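Local coordinates for protein putative glycosyltransferase (GalT1) (Streptococcus parasanguinis, PDB 4PHR) that binds UDP and manganese in its GT-D domain and probably acts as a glycosyltransferase that moves a sugar from a nucleotide-sugar donor, at residues R199-M204 with K219-I224; K146-V151 with S169-L174; S46-D51 with E253-E258. All coordinates share one frame; numbering follows the deposited sequence.

Contact 1 (R199-M204 with K219-I224); sequences RLILVM and KGYQAI. With UDP (uridine-5'-diphosphate), chain B.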
loop_
_atom_site.group_PDB
_atom_site.type_symbol
_atom_site.label_atom_id
_atom_site.label_comp_id
_atom_site.label_asym_id
_atom_site.label_seq_id
_atom_site.Cartn_x
_atom_site.Cartn_y
_atom_site.Cartn_z
ATOM N N ARG A 199 11.879 0.275 15.947
ATOM C CA ARG A 199 11.203 1.120 14.969
ATOM C C ARG A 199 9.938 0.464 14.426
ATOM O O ARG A 199 9.851 -0.758 14.307
ATOM C CB ARG A 199 12.139 1.474 13.810
ATOM C CG ARG A 199 13.258 2.397 14.234
ATOM C CD ARG A 199 14.182 2.846 13.094
ATOM N NE ARG A 199 15.218 3.679 13.695
ATOM C CZ ARG A 199 15.142 4.997 13.846
ATOM N NH1 ARG A 199 14.110 5.680 13.351
ATOM N NH2 ARG A 199 16.123 5.635 14.473
ATOM N N LEU A 200 8.956 1.295 14.105
ATOM C CA LEU A 200 7.809 0.857 13.325
ATOM C C LEU A 200 8.233 0.922 11.861
ATOM O O LEU A 200 8.815 1.919 11.420
ATOM C CB LEU A 200 6.628 1.795 13.578
ATOM C CG LEU A 200 5.381 1.637 12.711
ATOM C CD1 LEU A 200 4.739 0.279 12.955
ATOM C CD2 LEU A 200 4.382 2.751 13.011
ATOM N N ILE A 201 7.954 -0.131 11.104
ATOM C CA ILE A 201 8.399 -0.198 9.718
ATOM C C ILE A 201 7.236 0.146 8.794
ATOM O O ILE A 201 6.162 -0.429 8.923
ATOM C CB ILE A 201 8.944 -1.612 9.370
ATOM C CG1 ILE A 201 10.017 -2.051 10.381
ATOM C CG2 ILE A 201 9.474 -1.645 7.943
ATOM C CD1 ILE A 201 10.407 -3.526 10.260
ATOM N N LEU A 202 7.445 1.106 7.896
ATOM C CA LEU A 202 6.450 1.479 6.893
ATOM C C LEU A 202 7.050 1.143 5.546
ATOM O O LEU A 202 8.213 1.460 5.293
ATOM C CB LEU A 202 6.152 2.980 6.943
ATOM C CG LEU A 202 5.708 3.552 8.296
ATOM C CD1 LEU A 202 5.388 5.045 8.175
ATOM C CD2 LEU A 202 4.525 2.776 8.864
ATOM N N VAL A 203 6.273 0.497 4.682
ATOM C CA VAL A 203 6.815 0.034 3.415
ATOM C C VAL A 203 5.981 0.564 2.254
ATOM O O VAL A 203 4.759 0.409 2.241
ATOM C CB VAL A 203 6.861 -1.511 3.353
ATOM C CG1 VAL A 203 7.644 -1.960 2.129
ATOM C CG2 VAL A 203 7.476 -2.079 4.629
ATOM N N MET A 204 6.660 1.172 1.278
ATOM C CA MET A 204 6.025 1.711 0.080
ATOM C C MET A 204 6.822 1.166 -1.100
ATOM O O MET A 204 7.782 1.788 -1.556
ATOM C CB MET A 204 6.022 3.248 0.088
ATOM C CG MET A 204 5.249 3.874 1.255
ATOM S SD MET A 204 6.142 3.796 2.836
ATOM C CE MET A 204 5.500 5.237 3.684
ATOM N N LYS A 219 9.056 -12.597 11.721
ATOM C CA LYS A 219 10.188 -12.331 12.605
ATOM C C LYS A 219 9.785 -11.434 13.777
ATOM O O LYS A 219 10.634 -10.980 14.548
ATOM C CB LYS A 219 11.345 -11.702 11.821
ATOM C CG LYS A 219 11.875 -12.566 10.680
ATOM C CD LYS A 219 13.028 -11.880 9.956
ATOM C CE LYS A 219 14.223 -12.818 9.787
ATOM N NZ LYS A 219 14.097 -13.715 8.602
ATOM N N GLY A 220 8.487 -11.175 13.897
ATOM C CA GLY A 220 7.944 -10.481 15.052
ATOM C C GLY A 220 7.839 -8.967 14.986
ATOM O O GLY A 220 7.511 -8.321 15.980
ATOM N N TYR A 221 8.092 -8.393 13.811
ATOM C CA TYR A 221 8.021 -6.946 13.649
ATOM C C TYR A 221 6.633 -6.493 13.218
ATOM O O TYR A 221 5.926 -7.215 12.515
ATOM C CB TYR A 221 9.031 -6.474 12.601
ATOM C CG TYR A 221 10.473 -6.674 12.999
ATOM C CD1 TYR A 221 11.111 -5.776 13.841
ATOM C CD2 TYR A 221 11.197 -7.763 12.531
ATOM C CE1 TYR A 221 12.429 -5.954 14.207
ATOM C CE2 TYR A 221 12.516 -7.950 12.892
ATOM C CZ TYR A 221 13.127 -7.043 13.728
ATOM O OH TYR A 221 14.442 -7.225 14.089
ATOM N N GLN A 222 6.247 -5.292 13.638
ATOM C CA GLN A 222 5.089 -4.632 13.050
ATOM C C GLN A 222 5.540 -3.825 11.839
ATOM O O GLN A 222 6.351 -2.899 11.953
ATOM C CB GLN A 222 4.374 -3.722 14.054
ATOM C CG GLN A 222 3.085 -3.140 13.479
ATOM C CD GLN A 222 2.410 -2.120 14.381
ATOM O OE1 GLN A 222 2.977 -1.675 15.381
ATOM N NE2 GLN A 222 1.192 -1.733 14.016
ATOM N N ALA A 223 5.020 -4.202 10.677
ATOM C CA ALA A 223 5.358 -3.535 9.431
ATOM C C ALA A 223 4.075 -3.249 8.666
ATOM O O ALA A 223 3.201 -4.117 8.554
ATOM C CB ALA A 223 6.301 -4.391 8.603
ATOM N N ILE A 224 3.959 -2.029 8.150
ATOM C CA ILE A 224 2.728 -1.573 7.523
ATOM C C ILE A 224 2.961 -1.178 6.071
ATOM O O ILE A 224 3.725 -0.267 5.772
ATOM C CB ILE A 224 2.117 -0.379 8.297
ATOM C CG1 ILE A 224 1.931 -0.737 9.781
ATOM C CG2 ILE A 224 0.795 0.062 7.682
ATOM C CD1 ILE A 224 1.371 0.406 10.610
HETATM N N1 UDP B . 7.597 1.073 -5.727
HETATM C C2 UDP B . 8.970 1.064 -5.683
HETATM N N3 UDP B . 9.666 0.029 -6.260
HETATM C C4 UDP B . 9.001 -1.004 -6.876
HETATM C C5 UDP B . 7.607 -1.002 -6.919
HETATM C C6 UDP B . 6.939 0.128 -6.459
HETATM O O2 UDP B . 9.586 1.990 -5.156
HETATM O O4 UDP B . 9.671 -1.926 -7.354
HETATM C "C1'" UDP B . 6.875 2.150 -5.031
HETATM C "C2'" UDP B . 6.244 3.261 -5.827
HETATM O "O2'" UDP B . 7.209 4.230 -6.180
HETATM C "C3'" UDP B . 5.243 3.789 -4.824
HETATM C "C4'" UDP B . 4.812 2.535 -4.082
HETATM O "O4'" UDP B . 5.783 1.529 -4.385
HETATM O "O3'" UDP B . 5.883 4.653 -3.911
HETATM C "C5'" UDP B . 3.417 2.079 -4.492
HETATM O "O5'" UDP B . 3.121 0.863 -3.817
HETATM P PA UDP B . 1.736 0.073 -4.044
HETATM O O1A UDP B . 1.675 -0.425 -5.431
HETATM O O2A UDP B . 1.670 -0.949 -2.973
HETATM O O3A UDP B . 0.653 1.261 -3.848
HETATM P PB UDP B . -0.975 1.278 -3.763
HETATM O O1B UDP B . -1.438 1.825 -5.072
HETATM O O2B UDP B . -1.249 2.209 -2.643
HETATM O O3B UDP B . -1.466 -0.118 -3.535
HETATM O O HOH W 1 7.992 -2.644 14.180
#
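Two short parallel strands run side by side here, with I201 opposite A223 and L202 opposite I224, and their end-to-end directions diverge by 51°. They are the two strands of a beta-alpha-beta unit, strand 200-204, helix 206-218, strand 223-225, at one edge of the five-stranded parallel sheet of the GT-D domain, where 223-225 is the outermost strand. The ladder is short. I224 N gives a bond of 2.8 Å to I201 O, in the plane of that carbonyl, and V203 N reaches I224 O at 2.9 Å from above the carbonyl plane. Toward the start of the strands they splay, the bond from I201 N to Q222 O is weak, and a water bridges R199 O and Q222 O. On the face that carries I201 and A223, their CB atoms meet at 3.9 Å, and both side chains pack on L216 of the connecting helix. I201 holds CG1 beside its backbone N (chi1 -53°), which sends CD1 against Y221 CB. On the other face L202 CD2 lies alongside I224 CB, and L200 CD1 touches I224 CD1. M204, at the sheet's ligand end, belongs to the UDP pocket, its C near the ribose O4'. Q222, extended with CG anti to its N (chi1 -174°), bonds A29 O through NE2, while the L200 side chain crosses it obliquely, L200 CD1 3.6 Å from Q222 OE1.

Contact 2 (K146-V151 with S169-L174); sequences KDLLIV and SSIKRL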
loop_
_atom_site.group_PDB
_atom_site.type_symbol
_atom_site.label_atom_id
_atom_site.label_comp_id
_atom_site.label_asym_id
_atom_site.label_seq_id
_atom_site.Cartn_x
_atom_site.Cartn_y
_atom_site.Cartn_z
ATOM N N LYS A 146 6.470 7.814 17.126
ATOM C CA LYS A 146 7.196 6.587 16.838
ATOM C C LYS A 146 8.494 6.878 16.105
ATOM O O LYS A 146 8.597 7.860 15.366
ATOM C CB LYS A 146 6.349 5.641 15.985
ATOM C CG LYS A 146 5.009 5.262 16.594
ATOM C CD LYS A 146 5.189 4.492 17.887
ATOM C CE LYS A 146 3.915 3.757 18.270
ATOM N NZ LYS A 146 2.773 4.685 18.471
ATOM N N ASP A 147 9.485 6.018 16.310
ATOM C CA ASP A 147 10.675 6.015 15.462
ATOM C C ASP A 147 10.387 5.140 14.256
ATOM O O ASP A 147 10.014 3.977 14.410
ATOM C CB ASP A 147 11.881 5.475 16.229
ATOM C CG ASP A 147 12.293 6.381 17.374
ATOM O OD1 ASP A 147 12.561 7.577 17.122
ATOM O OD2 ASP A 147 12.338 5.897 18.523
ATOM N N LEU A 148 10.559 5.699 13.061
ATOM C CA LEU A 148 10.171 5.012 11.838
ATOM C C LEU A 148 11.351 4.493 11.042
ATOM O O LEU A 148 12.401 5.140 10.974
ATOM C CB LEU A 148 9.381 5.951 10.926
ATOM C CG LEU A 148 8.082 6.514 11.488
ATOM C CD1 LEU A 148 7.430 7.462 10.487
ATOM C CD2 LEU A 148 7.160 5.369 11.876
ATOM N N LEU A 149 11.155 3.333 10.421
ATOM C CA LEU A 149 12.007 2.893 9.330
ATOM C C LEU A 149 11.112 2.826 8.100
ATOM O O LEU A 149 10.166 2.044 8.065
ATOM C CB LEU A 149 12.614 1.521 9.627
ATOM C CG LEU A 149 13.473 0.917 8.512
ATOM C CD1 LEU A 149 14.651 1.824 8.172
ATOM C CD2 LEU A 149 13.963 -0.469 8.908
ATOM N N ILE A 150 11.384 3.676 7.120
ATOM C CA ILE A 150 10.601 3.692 5.893
ATOM C C ILE A 150 11.397 3.005 4.804
ATOM O O ILE A 150 12.536 3.390 4.525
ATOM C CB ILE A 150 10.252 5.137 5.458
ATOM C CG1 ILE A 150 9.374 5.823 6.515
ATOM C CG2 ILE A 150 9.610 5.141 4.070
ATOM C CD1 ILE A 150 9.053 7.263 6.188
ATOM N N VAL A 151 10.806 1.971 4.219
ATOM C CA VAL A 151 11.433 1.227 3.136
ATOM C C VAL A 151 10.638 1.578 1.891
ATOM O O VAL A 151 9.457 1.265 1.806
ATOM C CB VAL A 151 11.391 -0.299 3.402
ATOM C CG1 VAL A 151 12.121 -1.069 2.294
ATOM C CG2 VAL A 151 12.001 -0.618 4.772
ATOM N N SER A 169 8.905 10.587 15.754
ATOM C CA SER A 169 10.055 11.012 16.552
ATOM C C SER A 169 11.355 11.024 15.752
ATOM O O SER A 169 12.236 11.850 15.983
ATOM C CB SER A 169 10.211 10.117 17.774
ATOM O OG SER A 169 9.121 10.315 18.645
ATOM N N SER A 170 11.487 10.084 14.829
ATOM C CA SER A 170 12.640 10.065 13.946
ATOM C C SER A 170 12.287 9.243 12.721
ATOM O O SER A 170 11.356 8.429 12.751
ATOM C CB SER A 170 13.866 9.483 14.651
ATOM O OG SER A 170 13.740 8.083 14.816
ATOM N N ILE A 171 13.025 9.463 11.640
ATOM C CA ILE A 171 12.837 8.709 10.413
ATOM C C ILE A 171 14.176 8.257 9.870
ATOM O O ILE A 171 15.103 9.058 9.738
ATOM C CB ILE A 171 12.146 9.549 9.331
ATOM C CG1 ILE A 171 10.762 9.989 9.810
ATOM C CG2 ILE A 171 12.061 8.774 8.014
ATOM C CD1 ILE A 171 10.049 10.842 8.809
ATOM N N LYS A 172 14.273 6.963 9.596
ATOM C CA LYS A 172 15.380 6.409 8.835
ATOM C C LYS A 172 14.761 5.792 7.589
ATOM O O LYS A 172 13.664 5.249 7.663
ATOM C CB LYS A 172 16.124 5.349 9.654
ATOM C CG LYS A 172 16.805 5.900 10.918
ATOM C CD LYS A 172 17.911 6.870 10.560
ATOM C CE LYS A 172 18.595 7.428 11.802
ATOM N NZ LYS A 172 19.553 8.498 11.427
ATOM N N ARG A 173 15.460 5.872 6.459
ATOM C CA ARG A 173 14.942 5.358 5.191
ATOM C C ARG A 173 15.907 4.374 4.560
ATOM O O ARG A 173 17.111 4.620 4.500
ATOM C CB ARG A 173 14.702 6.497 4.191
ATOM C CG ARG A 173 13.713 7.540 4.645
ATOM C CD ARG A 173 13.556 8.692 3.644
ATOM N NE ARG A 173 12.743 9.747 4.241
ATOM C CZ ARG A 173 11.467 9.979 3.960
ATOM N NH1 ARG A 173 10.820 9.276 3.027
ATOM N NH2 ARG A 173 10.844 10.958 4.602
ATOM N N LEU A 174 15.357 3.268 4.085
ATOM C CA LEU A 174 16.097 2.331 3.260
ATOM C C LEU A 174 15.572 2.540 1.849
ATOM O O LEU A 174 14.412 2.245 1.565
ATOM C CB LEU A 174 15.845 0.895 3.724
ATOM C CG LEU A 174 16.653 -0.248 3.112
ATOM C CD1 LEU A 174 18.147 -0.032 3.349
ATOM C CD2 LEU A 174 16.195 -1.596 3.678
#
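This is a parallel strand pairing inside the five-stranded sheet of the GT-D domain, where strand 147-153 lies between 200-204 and 170-176. The axes of 147-151 and 170-174 approach to 4.6 Å and cross at -21°, a regular register that matches D147 with S170 and runs through to V151 with L174. Four backbone bonds alternate along it: L148 N to S170 O, K172 N to L148 O, I150 N to K172 O at 2.8 Å and nearly along the C=O axis, and L174 N to I150 O. Before the strands begin, S169 N adds a more bent bond to K146 O, 139° at the hydrogen. D147, L149, V151, S170, K172 and L174 share one face, over which helix 185-195 packs on L149, V151 and L174. L149 CD1 leans across to K172 O at 3.6 Å. On the opposite face I150 CD1 touches I171 CG2 at 3.8 Å and also lies over one face of the R173 guanidinium, toward its rim; the I150 and R173 side chains run side by side. That cation is held by E152 in a salt bridge and by Q271 and S158 O. At the start of the ladder S170 OG takes the crowded position between its N and carbonyl carbon (chi1 73°), also accepts from R199 NH1, and donates to D147 OD1 at 2.6 Å, meeting it from above the carboxylate plane.

Contact 3 (S46-D51 with E253-E258); sequences SIPYQD and EFNYDE. With UDP (uridine-5'-diphosphate), chain B.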
loop_
_atom_site.group_PDB
_atom_site.type_symbol
_atom_site.label_atom_id
_atom_site.label_comp_id
_atom_site.label_asym_id
_atom_site.label_seq_id
_atom_site.Cartn_x
_atom_site.Cartn_y
_atom_site.Cartn_z
ATOM N N SER A 46 3.065 -8.896 -16.051
ATOM C CA SER A 46 3.934 -7.826 -15.607
ATOM C C SER A 46 3.105 -6.580 -15.356
ATOM O O SER A 46 2.117 -6.329 -16.039
ATOM C CB SER A 46 5.027 -7.576 -16.643
ATOM O OG SER A 46 5.914 -8.676 -16.672
ATOM N N ILE A 47 3.504 -5.804 -14.359
ATOM C CA ILE A 47 2.712 -4.658 -13.946
ATOM C C ILE A 47 3.608 -3.431 -13.860
ATOM O O ILE A 47 4.829 -3.548 -13.951
ATOM C CB ILE A 47 2.042 -4.911 -12.575
ATOM C CG1 ILE A 47 3.083 -4.937 -11.444
ATOM C CG2 ILE A 47 1.230 -6.202 -12.619
ATOM C CD1 ILE A 47 2.459 -4.991 -10.062
ATOM N N PRO A 48 3.007 -2.247 -13.681
ATOM C CA PRO A 48 3.853 -1.066 -13.526
ATOM C C PRO A 48 4.857 -1.269 -12.398
ATOM O O PRO A 48 4.510 -1.657 -11.283
ATOM C CB PRO A 48 2.852 0.044 -13.181
ATOM C CG PRO A 48 1.577 -0.416 -13.824
ATOM C CD PRO A 48 1.575 -1.912 -13.651
ATOM N N TYR A 49 6.112 -1.016 -12.718
ATOM C CA TYR A 49 7.203 -1.026 -11.753
ATOM C C TYR A 49 7.598 -2.404 -11.236
ATOM O O TYR A 49 8.479 -2.497 -10.389
ATOM C CB TYR A 49 6.927 -0.067 -10.589
ATOM C CG TYR A 49 6.597 1.332 -11.047
ATOM C CD1 TYR A 49 7.589 2.168 -11.548
ATOM C CD2 TYR A 49 5.301 1.818 -10.984
ATOM C CE1 TYR A 49 7.297 3.446 -11.976
ATOM C CE2 TYR A 49 4.999 3.105 -11.410
ATOM C CZ TYR A 49 6.003 3.911 -11.904
ATOM O OH TYR A 49 5.712 5.186 -12.319
ATOM N N GLN A 50 6.989 -3.472 -11.755
ATOM C CA GLN A 50 7.460 -4.815 -11.410
ATOM C C GLN A 50 7.162 -5.848 -12.491
ATOM O O GLN A 50 6.009 -6.186 -12.759
ATOM C CB GLN A 50 6.892 -5.280 -10.059
ATOM C CG GLN A 50 7.343 -6.683 -9.642
ATOM C CD GLN A 50 8.848 -6.780 -9.423
ATOM O OE1 GLN A 50 9.426 -6.052 -8.602
ATOM N NE2 GLN A 50 9.490 -7.678 -10.159
ATOM N N ASP A 51 8.225 -6.354 -13.106
ATOM C CA ASP A 51 8.111 -7.431 -14.081
ATOM C C ASP A 51 7.602 -8.705 -13.413
ATOM O O ASP A 51 7.890 -8.967 -12.241
ATOM C CB ASP A 51 9.471 -7.722 -14.728
ATOM C CG ASP A 51 10.016 -6.543 -15.517
ATOM O OD1 ASP A 51 11.223 -6.553 -15.835
ATOM O OD2 ASP A 51 9.244 -5.609 -15.831
ATOM N N GLU A 253 -0.336 6.292 -10.275
ATOM C CA GLU A 253 -1.049 6.143 -11.555
ATOM C C GLU A 253 -0.340 6.752 -12.759
ATOM O O GLU A 253 -0.809 6.644 -13.893
ATOM C CB GLU A 253 -2.507 6.602 -11.464
ATOM C CG GLU A 253 -3.439 5.561 -10.829
ATOM C CD GLU A 253 -3.376 5.542 -9.315
ATOM O OE1 GLU A 253 -3.771 6.548 -8.693
ATOM O OE2 GLU A 253 -2.938 4.523 -8.743
ATOM N N PHE A 254 0.799 7.380 -12.510
ATOM C CA PHE A 254 1.704 7.751 -13.587
ATOM C C PHE A 254 2.762 6.667 -13.622
ATOM O O PHE A 254 3.659 6.629 -12.779
ATOM C CB PHE A 254 2.295 9.135 -13.338
ATOM C CG PHE A 254 1.299 10.242 -13.506
ATOM C CD1 PHE A 254 0.357 10.501 -12.524
ATOM C CD2 PHE A 254 1.291 11.011 -14.652
ATOM C CE1 PHE A 254 -0.564 11.507 -12.681
ATOM C CE2 PHE A 254 0.374 12.024 -14.816
ATOM C CZ PHE A 254 -0.557 12.274 -13.831
ATOM N N ASN A 255 2.642 5.784 -14.610
ATOM C CA ASN A 255 3.214 4.441 -14.529
ATOM C C ASN A 255 4.604 4.225 -15.113
ATOM O O ASN A 255 5.003 3.080 -15.338
ATOM C CB ASN A 255 2.236 3.425 -15.132
ATOM C CG ASN A 255 1.050 3.157 -14.228
ATOM O OD1 ASN A 255 1.167 3.213 -13.001
ATOM N ND2 ASN A 255 -0.101 2.867 -14.827
ATOM N N TYR A 256 5.344 5.306 -15.343
ATOM C CA TYR A 256 6.676 5.194 -15.927
ATOM C C TYR A 256 7.727 6.057 -15.223
ATOM O O TYR A 256 8.896 6.050 -15.605
ATOM C CB TYR A 256 6.619 5.536 -17.419
ATOM C CG TYR A 256 5.537 4.783 -18.163
ATOM C CD1 TYR A 256 5.738 3.472 -18.577
ATOM C CD2 TYR A 256 4.313 5.377 -18.443
ATOM C CE1 TYR A 256 4.756 2.779 -19.251
ATOM C CE2 TYR A 256 3.323 4.690 -19.121
ATOM C CZ TYR A 256 3.550 3.390 -19.520
ATOM O OH TYR A 256 2.572 2.695 -20.196
ATOM N N ASP A 257 7.312 6.790 -14.192
ATOM C CA ASP A 257 8.196 7.739 -13.508
ATOM C C ASP A 257 8.894 8.667 -14.504
ATOM O O ASP A 257 10.101 8.898 -14.419
ATOM C CB ASP A 257 9.221 7.014 -12.620
ATOM C CG ASP A 257 8.699 6.746 -11.209
ATOM O OD1 ASP A 257 7.705 7.387 -10.799
ATOM O OD2 ASP A 257 9.292 5.902 -10.502
ATOM N N GLU A 258 8.122 9.202 -15.443
ATOM C CA GLU A 258 8.644 10.122 -16.447
ATOM C C GLU A 258 8.446 11.571 -16.023
ATOM O O GLU A 258 7.487 11.905 -15.326
ATOM C CB GLU A 258 7.958 9.875 -17.794
ATOM C CG GLU A 258 8.344 8.557 -18.458
ATOM C CD GLU A 258 7.457 8.215 -19.642
ATOM O OE1 GLU A 258 6.407 8.874 -19.804
ATOM O OE2 GLU A 258 7.809 7.290 -20.411
HETATM N N1 UDP B . 7.597 1.073 -5.727
HETATM C C2 UDP B . 8.970 1.064 -5.683
HETATM N N3 UDP B . 9.666 0.029 -6.260
HETATM C C4 UDP B . 9.001 -1.004 -6.876
HETATM C C5 UDP B . 7.607 -1.002 -6.919
HETATM C C6 UDP B . 6.939 0.128 -6.459
HETATM O O2 UDP B . 9.586 1.990 -5.156
HETATM O O4 UDP B . 9.671 -1.926 -7.354
HETATM C "C1'" UDP B . 6.875 2.150 -5.031
HETATM C "C2'" UDP B . 6.244 3.261 -5.827
HETATM O "O2'" UDP B . 7.209 4.230 -6.180
HETATM C "C3'" UDP B . 5.243 3.789 -4.824
HETATM C "C4'" UDP B . 4.812 2.535 -4.082
HETATM O "O4'" UDP B . 5.783 1.529 -4.385
HETATM O "O3'" UDP B . 5.883 4.653 -3.911
HETATM C "C5'" UDP B . 3.417 2.079 -4.492
HETATM O "O5'" UDP B . 3.121 0.863 -3.817
HETATM P PA UDP B . 1.736 0.073 -4.044
HETATM O O1A UDP B . 1.675 -0.425 -5.431
HETATM O O2A UDP B . 1.670 -0.949 -2.973
HETATM O O3A UDP B . 0.653 1.261 -3.848
HETATM P PB UDP B . -0.975 1.278 -3.763
HETATM O O1B UDP B . -1.438 1.825 -5.072
HETATM O O2B UDP B . -1.249 2.209 -2.643
HETATM O O3B UDP B . -1.466 -0.118 -3.535
#
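The Y49 ring has N255 O over one face, while F254 O stands at its edge, in the ring plane; H250 meets it with ring planes about 80° apart. The D257 carboxylate crosses the ring obliquely, its plane turned 47°, with D257 OD2 3.5 Å from Y49 CE1. One residue earlier in the same turn, P48 lies side by side with N255, P48 CB 3.6 Å from N255 OD1. Y49 sits in a type II beta turn from I47 to Q50, at positive phi, and CG beside its backbone N (chi1 -53°) carries the phenol to the 253-258 loop. There Y49 OH donates to F254 O at 2.6 Å, on a lone pair of that carbonyl, and accepts a weak, bent bond from D257 N at 2.9 Å. D257 is itself held, OD1 by H250 and OD2 by T155, which fixes the carboxylate beside the phenol. The other end of Y49 faces the nucleotide: Y49 CB touches UDP C5 at 3.8 Å, and Y49 O lies 3.3 Å from uracil O4. One tyrosine thus binds UDP and ties two loops, 202 residues apart in sequence, together at the pocket rim; the nearby carboxylate would tend to keep its hydroxyl protonated.

Overall arrangement
Contacts 1 and 2 are neighbours in one parallel sheet, centres 10 Å apart, because strand 200-204 pairs with 147-153: M204 N probably bonds V151 O across the seam, and R199 packs against the start of 147-151. Contact 3 lies about 24 Å from contact 1 and 25 Å from contact 2, centre to centre, and joins two loops rather than strands. Along the chain contact 2 closes before contact 1 opens, and both fall between the two segments of contact 3. Contacts 1 and 3 both touch UDP, M204 at the ribose and Y49 at the uracil, so sheet and loops together frame the nucleotide site of this GT-D domain.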